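Local coordinates for protein cytidine deaminase (Mycobacterium leprae, PDB 3R2N) that probably catalyses the zinc-dependent hydrolytic deamination of cytidine to uridine in pyrimidine salvage, working as a homotetramer, at residues D11-A16 and G34-V39; V78-V83 and P106-M111. One frame throughout, in Å; residues are numbered along the deposited sequence. Where two conformers were deposited one is given.

Interaction 1. Residues D11-A16 and G34-V39; sequences DTLQKA and GVAGFV
L13 and F38 make the principal side-chain meeting between helix segment 11-16 and strand 34-39, a compact example of how a helix lies on a sheet largely through one inward-facing leucine. The two axes approach to 7.0 Å and run at 144°, closer to antiparallel than to perpendicular. From L13 the CB points to the strand, and CG, set anti to the carbonyl carbon (chi1 -65°), is already at the ring, 3.6 Å from F38 CE2. The branches then divide the work. L13 CD1, anti to CA, comes to 3.8 Å from the ring carbon F38 CD2. CD2 comes over the face itself, 3.6 Å from the F38 ring centroid and 16° off the ring normal, a CH-pi contact displaced somewhat toward the rim. The same methyl also presses on the strand backbone, with L13 CD2 3.8 Å from G37 C. T12 adds a lesser touch to the ring, its CG2 standing obliquely 4.1 Å from F38 CZ.

A36 CB sits against the carbonyl of L13 itself, 3.3 Å from L13 O, and about one turn on it meets A16 CB at 3.8 Å. The small side chains of A16 and A36 are consistent with the close approach of the axes. No hydrogen bond joins the two segments; apart from that carbonyl against the A36 methyl, the contact is mostly apolar.

Neighbours on both flanks extend this layer. L13 also rests on A79 and Y81 of strand 77-83, while T12, A16 and A36 touch L44 of strand 44-48, and V8 leans on both L13 and F38. Helix 10-21 thus lies across three adjoining strands, whereas V35, on the opposite side of strand 34-39, packs on A61 and M65 of helix 61-71.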
# COMPACT_ATOMS: atom_id res chain seq x y z
N ASP D 11 -28.75 9.95 -5.98
CA ASP D 11 -28.54 10.92 -7.06
C ASP D 11 -27.48 11.98 -6.73
O ASP D 11 -26.59 12.27 -7.54
CB ASP D 11 -29.86 11.62 -7.37
CG ASP D 11 -30.43 11.23 -8.71
OD1 ASP D 11 -29.86 11.69 -9.74
OD2 ASP D 11 -31.44 10.47 -8.73
N THR D 12 -27.60 12.59 -5.55
CA THR D 12 -26.69 13.66 -5.17
C THR D 12 -25.28 13.12 -5.11
O THR D 12 -24.37 13.70 -5.69
CB THR D 12 -27.09 14.27 -3.85
OG1 THR D 12 -28.34 14.91 -4.03
CG2 THR D 12 -26.07 15.29 -3.39
N LEU D 13 -25.10 12.00 -4.43
CA LEU D 13 -23.79 11.34 -4.36
C LEU D 13 -23.21 10.99 -5.75
O LEU D 13 -22.03 11.21 -6.01
CB LEU D 13 -23.87 10.10 -3.46
CG LEU D 13 -24.17 10.36 -1.99
CD1 LEU D 13 -24.14 9.04 -1.22
CD2 LEU D 13 -23.17 11.36 -1.37
N GLN D 14 -24.07 10.52 -6.67
CA GLN D 14 -23.61 10.09 -8.01
C GLN D 14 -23.12 11.27 -8.85
O GLN D 14 -22.01 11.22 -9.45
CB GLN D 14 -24.68 9.22 -8.69
CG GLN D 14 -25.20 9.67 -10.05
CD GLN D 14 -24.35 9.24 -11.19
OE1 GLN D 14 -24.08 10.01 -12.11
NE2 GLN D 14 -23.92 7.98 -11.17
N LYS D 15 -23.90 12.35 -8.83
CA LYS D 15 -23.53 13.62 -9.48
C LYS D 15 -22.25 14.20 -8.87
O LYS D 15 -21.39 14.68 -9.60
CB LYS D 15 -24.66 14.64 -9.42
CG LYS D 15 -25.79 14.36 -10.42
CD LYS D 15 -27.04 15.17 -10.08
CE LYS D 15 -28.31 14.40 -10.40
NZ LYS D 15 -28.99 14.80 -11.69
N ALA D 16 -22.14 14.17 -7.55
CA ALA D 16 -20.95 14.70 -6.85
C ALA D 16 -19.69 13.92 -7.21
O ALA D 16 -18.63 14.51 -7.40
CB ALA D 16 -21.15 14.71 -5.36
N GLY D 34 -14.21 8.63 -9.36
CA GLY D 34 -14.63 9.61 -8.38
C GLY D 34 -15.45 8.92 -7.32
O GLY D 34 -16.05 7.87 -7.58
N VAL D 35 -15.44 9.48 -6.11
CA VAL D 35 -16.25 8.93 -5.02
C VAL D 35 -16.84 10.06 -4.23
O VAL D 35 -16.26 11.14 -4.15
CB VAL D 35 -15.45 7.95 -4.09
CG1 VAL D 35 -14.36 8.69 -3.25
CG2 VAL D 35 -16.38 7.19 -3.18
N ALA D 36 -17.98 9.82 -3.62
CA ALA D 36 -18.63 10.83 -2.83
C ALA D 36 -19.34 10.11 -1.70
O ALA D 36 -19.87 9.00 -1.88
CB ALA D 36 -19.64 11.65 -3.71
N GLY D 37 -19.38 10.79 -0.55
CA GLY D 37 -19.86 10.22 0.69
C GLY D 37 -20.65 11.23 1.49
O GLY D 37 -20.37 12.42 1.42
N PHE D 38 -21.67 10.76 2.21
CA PHE D 38 -22.28 11.55 3.28
C PHE D 38 -21.68 11.15 4.62
O PHE D 38 -21.52 9.96 4.91
CB PHE D 38 -23.77 11.34 3.31
CG PHE D 38 -24.50 12.09 2.25
CD1 PHE D 38 -24.31 13.46 2.09
CD2 PHE D 38 -25.42 11.44 1.42
CE1 PHE D 38 -25.01 14.20 1.11
CE2 PHE D 38 -26.13 12.17 0.44
CZ PHE D 38 -25.90 13.55 0.28
N VAL D 39 -21.34 12.14 5.43
CA VAL D 39 -20.81 11.87 6.77
C VAL D 39 -22.02 11.90 7.72
O VAL D 39 -23.12 12.32 7.31
CB VAL D 39 -19.70 12.87 7.15
CG1 VAL D 39 -18.94 12.38 8.32
CG2 VAL D 39 -18.73 13.03 5.99

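Interaction 2. Residues V78-V83 and P106-M111; sequences VAVYCV and PELKIM
A79 and V80 form parallel bridges with K109 and I110, the axes of strands 78-83 and 109-111 lying 18° apart. Three backbone hydrogen bonds hold the pair. K109 N gives to V78 O at 3.2 Å. V80 N reaches K109 O at 2.8 Å, and its own carbonyl, V80 O, takes M111 N at 2.9 Å. V80 therefore grips the residues before and after its partner I110, the regular parallel pattern. On its other edge the same strand is less regular, since V78 and A79 both face F38 in a classic beta bulge.

The side chains sort onto two faces. Beside A79 and K109, Y81 and M111 run alongside each other in the same direction. With M111 CG anti to its backbone N (chi1 178°), this methylene comes over one face of the phenol, 3.7 Å from the Y81 ring centroid. The chain then bends, and M111 SD ends oblique to that centroid at 5.2 Å, a Met-aromatic contact secondary to the CH-pi one. On the face of V80 and I110, the packing is aliphatic: I110 CD1 meets V80 CB at 3.7 Å. L108 turns its CD1 to the backbone instead, 3.3 Å from V78 C, and also touches V80 CG2.

L100 of helix 94-104 covers L108 and I110 on this side, and W10 of helix 10-21 touches A79 and K109 on the other. Strand 77-83, helix 94-104 and strand 109-112 form a beta-alpha-beta crossover of the cytidine deaminase fold. Two zinc ligands lie in its connection, C93 just before the helix and C96 in its first turn, so this strand pairing closes the unit that supplies them.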
# COMPACT_ATOMS: atom_id res chain seq x y z
N VAL D 78 -21.45 7.50 6.25
CA VAL D 78 -22.78 6.96 6.33
C VAL D 78 -23.26 6.36 4.98
O VAL D 78 -23.95 5.34 4.96
CB VAL D 78 -23.71 8.03 6.95
CG1 VAL D 78 -25.05 8.10 6.28
CG2 VAL D 78 -23.82 7.80 8.45
N ALA D 79 -22.87 6.98 3.87
CA ALA D 79 -23.22 6.45 2.56
C ALA D 79 -22.16 6.82 1.53
O ALA D 79 -21.66 7.94 1.55
CB ALA D 79 -24.60 6.94 2.11
N VAL D 80 -21.84 5.88 0.64
CA VAL D 80 -20.76 6.09 -0.33
C VAL D 80 -21.16 5.60 -1.72
O VAL D 80 -21.76 4.53 -1.87
CB VAL D 80 -19.46 5.35 0.11
CG1 VAL D 80 -18.37 5.49 -0.92
CG2 VAL D 80 -18.98 5.88 1.42
N TYR D 81 -20.79 6.39 -2.74
CA TYR D 81 -21.07 6.07 -4.14
C TYR D 81 -19.79 6.30 -4.97
O TYR D 81 -19.34 7.45 -5.12
CB TYR D 81 -22.19 7.00 -4.65
CG TYR D 81 -22.99 6.51 -5.86
CD1 TYR D 81 -24.35 6.74 -5.95
CD2 TYR D 81 -22.37 5.84 -6.92
CE1 TYR D 81 -25.09 6.29 -7.07
CE2 TYR D 81 -23.10 5.41 -8.04
CZ TYR D 81 -24.45 5.63 -8.09
OH TYR D 81 -25.14 5.18 -9.19
N CYS D 82 -19.21 5.21 -5.48
CA CYS D 82 -18.00 5.29 -6.30
C CYS D 82 -18.35 5.15 -7.79
O CYS D 82 -19.24 4.36 -8.18
CB CYS D 82 -17.04 4.19 -5.84
SG CYS D 82 -15.38 4.23 -6.48
N VAL D 83 -17.68 5.94 -8.63
CA VAL D 83 -17.99 5.96 -10.06
C VAL D 83 -16.81 5.75 -11.00
O VAL D 83 -15.66 6.14 -10.70
CB VAL D 83 -18.67 7.27 -10.49
CG1 VAL D 83 -20.09 7.43 -9.83
CG2 VAL D 83 -17.73 8.46 -10.27
N PRO D 106 -20.14 -1.58 10.04
CA PRO D 106 -20.96 -2.55 9.27
C PRO D 106 -22.23 -1.98 8.62
O PRO D 106 -22.76 -2.57 7.70
CB PRO D 106 -21.33 -3.61 10.32
CG PRO D 106 -21.27 -2.88 11.64
CD PRO D 106 -20.14 -1.88 11.49
N GLU D 107 -22.70 -0.85 9.10
CA GLU D 107 -23.99 -0.31 8.65
C GLU D 107 -23.79 0.79 7.61
O GLU D 107 -24.76 1.41 7.16
CB GLU D 107 -24.79 0.21 9.85
N LEU D 108 -22.54 1.04 7.22
CA LEU D 108 -22.27 1.94 6.11
C LEU D 108 -22.95 1.42 4.83
O LEU D 108 -22.82 0.24 4.49
CB LEU D 108 -20.76 2.10 5.91
CG LEU D 108 -20.18 2.85 4.69
CD1 LEU D 108 -20.74 4.26 4.48
CD2 LEU D 108 -18.65 2.87 4.78
N LYS D 109 -23.67 2.30 4.14
CA LYS D 109 -24.23 1.94 2.85
C LYS D 109 -23.29 2.30 1.68
O LYS D 109 -22.77 3.43 1.58
CB LYS D 109 -25.62 2.57 2.66
CG LYS D 109 -26.58 2.35 3.84
CD LYS D 109 -28.03 2.57 3.40
CE LYS D 109 -28.95 3.06 4.51
NZ LYS D 109 -30.25 3.51 3.90
N ILE D 110 -23.08 1.32 0.80
CA ILE D 110 -22.33 1.49 -0.44
C ILE D 110 -23.27 1.25 -1.61
O ILE D 110 -23.98 0.25 -1.62
CB ILE D 110 -21.19 0.46 -0.54
CG1 ILE D 110 -20.31 0.45 0.71
CG2 ILE D 110 -20.41 0.64 -1.82
CD1 ILE D 110 -19.71 1.77 1.11
N MET D 111 -23.29 2.12 -2.61
CA MET D 111 -24.00 1.78 -3.85
C MET D 111 -23.16 0.78 -4.69
O MET D 111 -21.95 0.90 -4.78
CB MET D 111 -24.36 3.04 -4.65
CG MET D 111 -25.06 2.80 -5.98
SD MET D 111 -26.63 1.97 -5.79
CE MET D 111 -27.70 3.38 -5.46

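Both interactions are partly buried and meet in one mixed sheet, where strands 34-39 and 77-83 are neighbours. Interaction 1 lays a helix on the sheet and works by mostly apolar contact without a hydrogen bond across it; interaction 2 builds the sheet itself, with backbone bonds first and side chains second. Direct contacts join them: F38 O lies 2.8 Å from V78 N and G34 O 2.7 Å from V83 N, both probable hydrogen bonds, while Q14 packs on Y81 and V35 on V80. Each uses an aromatic face to receive an aliphatic group. Both bury some residues (L13, A36; V80, L108, I110), but exposed ones, V78 and K109, touch only in interaction 2.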